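Local coordinates for putative uncharacterized protein (Bacteroides eggerthii DSM 20697, PDB 5BYP) that is of unknown function but has a lipocalin-like fold of the calycin kind, a group whose proteins often bind small hydrophobic ligands, at residues A[63-68]-A[100-105]. Numbering follows the deposited sequence.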
loop_
_atom_site.group_PDB
_atom_site.type_symbol
_atom_site.label_atom_id
_atom_site.label_comp_id
_atom_site.label_asym_id
_atom_site.label_seq_id
_atom_site.Cartn_x
_atom_site.Cartn_y
_atom_site.Cartn_z
ATOM N N GLU A 63 14.189 2.973 1.889
ATOM C CA GLU A 63 13.132 1.979 1.922
ATOM C C GLU A 63 12.002 2.367 2.872
ATOM O O GLU A 63 12.223 3.075 3.855
ATOM C CB GLU A 63 13.710 0.608 2.339
ATOM C CG GLU A 63 14.743 0.042 1.374
ATOM C CD GLU A 63 15.081 -1.426 1.554
ATOM O OE1 GLU A 63 15.221 -1.875 2.716
ATOM O OE2 GLU A 63 15.240 -2.121 0.523
ATOM N N ILE A 64 10.794 1.874 2.583
ATOM C CA ILE A 64 9.623 2.045 3.431
ATOM C C ILE A 64 9.028 0.655 3.646
ATOM O O ILE A 64 8.804 -0.092 2.676
ATOM C CB ILE A 64 8.590 3.084 2.880
ATOM C CG1 ILE A 64 7.397 3.219 3.828
ATOM C CG2 ILE A 64 8.133 2.755 1.436
ATOM C CD1 ILE A 64 6.674 4.503 3.729
ATOM N N SER A 65 8.862 0.270 4.915
ATOM C CA SER A 65 8.321 -1.036 5.249
ATOM C C SER A 65 6.918 -0.893 5.740
ATOM O O SER A 65 6.699 -0.452 6.874
ATOM C CB SER A 65 9.188 -1.733 6.287
ATOM O OG SER A 65 10.362 -2.258 5.693
ATOM N N ILE A 66 5.946 -1.232 4.885
ATOM C CA ILE A 66 4.545 -1.122 5.266
ATOM C C ILE A 66 4.056 -2.459 5.837
ATOM O O ILE A 66 4.149 -3.503 5.177
ATOM C CB ILE A 66 3.640 -0.634 4.112
ATOM C CG1 ILE A 66 4.269 0.577 3.334
ATOM C CG2 ILE A 66 2.259 -0.303 4.669
ATOM C CD1 ILE A 66 3.456 1.078 2.142
ATOM N N THR A 67 3.544 -2.414 7.074
ATOM C CA THR A 67 2.991 -3.570 7.786
ATOM C C THR A 67 1.530 -3.295 8.090
ATOM O O THR A 67 1.206 -2.220 8.597
ATOM C CB THR A 67 3.795 -3.863 9.058
ATOM O OG1 THR A 67 5.190 -3.886 8.750
ATOM C CG2 THR A 67 3.389 -5.161 9.724
ATOM N N LEU A 68 0.639 -4.239 7.746
ATOM C CA LEU A 68 -0.793 -4.086 8.006
ATOM C C LEU A 68 -1.178 -4.598 9.390
ATOM O O LEU A 68 -0.729 -5.674 9.805
ATOM C CB LEU A 68 -1.640 -4.805 6.964
ATOM C CG LEU A 68 -1.603 -4.285 5.553
ATOM C CD1 LEU A 68 -2.750 -4.835 4.782
ATOM C CD2 LEU A 68 -1.644 -2.759 5.514
ATOM N N GLU A 100 2.872 -7.666 4.941
ATOM C CA GLU A 100 3.976 -6.720 4.976
ATOM C C GLU A 100 4.670 -6.703 3.633
ATOM O O GLU A 100 4.880 -7.763 3.056
ATOM C CB GLU A 100 4.978 -7.124 6.088
ATOM C CG GLU A 100 6.031 -6.052 6.433
ATOM C CD GLU A 100 7.256 -5.806 5.539
ATOM O OE1 GLU A 100 7.533 -6.618 4.623
ATOM O OE2 GLU A 100 7.971 -4.812 5.801
ATOM N N ARG A 101 5.071 -5.507 3.154
ATOM C CA ARG A 101 5.865 -5.301 1.927
ATOM C C ARG A 101 6.820 -4.092 2.105
ATOM O O ARG A 101 6.400 -3.018 2.549
ATOM C CB ARG A 101 4.991 -5.125 0.661
ATOM C CG ARG A 101 5.821 -4.807 -0.647
ATOM C CD ARG A 101 5.110 -5.182 -1.944
ATOM N NE ARG A 101 4.850 -6.625 -1.972
ATOM C CZ ARG A 101 4.080 -7.245 -2.854
ATOM N NH1 ARG A 101 3.478 -6.561 -3.819
ATOM N NH2 ARG A 101 3.892 -8.554 -2.772
ATOM N N THR A 102 8.105 -4.302 1.756
ATOM C CA THR A 102 9.185 -3.314 1.805
ATOM C C THR A 102 9.468 -2.833 0.378
ATOM O O THR A 102 9.718 -3.650 -0.521
ATOM C CB THR A 102 10.429 -3.903 2.492
ATOM O OG1 THR A 102 10.040 -4.419 3.763
ATOM C CG2 THR A 102 11.534 -2.872 2.688
ATOM N N PHE A 103 9.346 -1.516 0.168
ATOM C CA PHE A 103 9.537 -0.869 -1.138
ATOM C C PHE A 103 10.763 -0.025 -1.166
ATOM O O PHE A 103 11.087 0.615 -0.166
ATOM C CB PHE A 103 8.351 0.052 -1.472
ATOM C CG PHE A 103 6.994 -0.582 -1.502
ATOM C CD1 PHE A 103 6.225 -0.678 -0.341
ATOM C CD2 PHE A 103 6.426 -0.981 -2.706
ATOM C CE1 PHE A 103 4.942 -1.221 -0.379
ATOM C CE2 PHE A 103 5.135 -1.506 -2.746
ATOM C CZ PHE A 103 4.404 -1.628 -1.587
ATOM N N LYS A 104 11.376 0.088 -2.346
ATOM C CA LYS A 104 12.448 1.040 -2.587
ATOM C C LYS A 104 11.801 2.353 -2.986
ATOM O O LYS A 104 10.924 2.362 -3.854
ATOM C CB LYS A 104 13.433 0.532 -3.663
ATOM C CG LYS A 104 14.347 -0.630 -3.218
ATOM C CD LYS A 104 15.485 -0.211 -2.263
ATOM C CE LYS A 104 16.649 0.489 -2.930
ATOM N NZ LYS A 104 17.705 0.853 -1.942
ATOM N N VAL A 105 12.141 3.441 -2.286
ATOM C CA VAL A 105 11.582 4.756 -2.608
ATOM C C VAL A 105 12.399 5.365 -3.743
ATOM O O VAL A 105 13.515 5.840 -3.514
ATOM C CB VAL A 105 11.510 5.688 -1.379
ATOM C CG1 VAL A 105 10.858 7.030 -1.751
ATOM C CG2 VAL A 105 10.763 5.007 -0.225
#
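Ser65 and Thr102 face each other in a non-hydrogen-bonded pair of two antiparallel strands, 63-68 and 100-105, neighbours in the curled sheet of a lipocalin-like fold. Four backbone hydrogen bonds fix the register: Ile64 exchanges two with Phe103, and Ile66 two with Arg101. Alternation then sorts the side chains, polar ones on one face and, apart from Arg101, apolar ones on the other.

On the polar face, Ser65 OG and Thr102 OG1 are hydrogen-bonded at 2.9 Å, and either could give the proton. Both oxygens stand anti to their own carbonyl carbons (chi1 -77° in Ser65), which, with the two CA atoms close in this pair, puts them within bonding distance. In Glu100, chi1 (-168°) sets CG 3.3 Å from Thr67 OG1, and the bend at chi2 (-78°) turns the carboxylate back toward Thr102 OG1, a weak and unsettled hydrogen bond because that hydroxyl also has Ser65 OG as partner. Glu100 OE2 lies 3.3 Å from Ser65 CB.

Further along, Glu63 is extended beyond CG, its carboxylate between Thr102 CG2 and the aliphatic part of Lys104. OE2 is 3.4 Å from Lys104 CD but 4.6 Å from Lys104 NZ, too far for a salt bridge; OE1 makes a long, weak ion pair with Lys60. An alanine in place of Glu63 would probably uncover Thr102 CG2 and leave Lys104 and Lys60 without this nearby opposite charge.

On the apolar face, Phe103 touches Leu115 and Tyr117 of neighbouring strand 112-117, and Ile66 packs on Phe39 of strand 38-43. Ile64 CG2 meets Val105 CG2 at 3.8 Å. Arg101 CG covers one face of the Phe103 ring toward its rim; NH1 hydrogen-bonds Tyr122 OH, and the guanidinium makes a cation-pi contact with Tyr117. Ile66 approaches the Phe103 ring obliquely, its CD1 3.7 Å from Phe103 CE1.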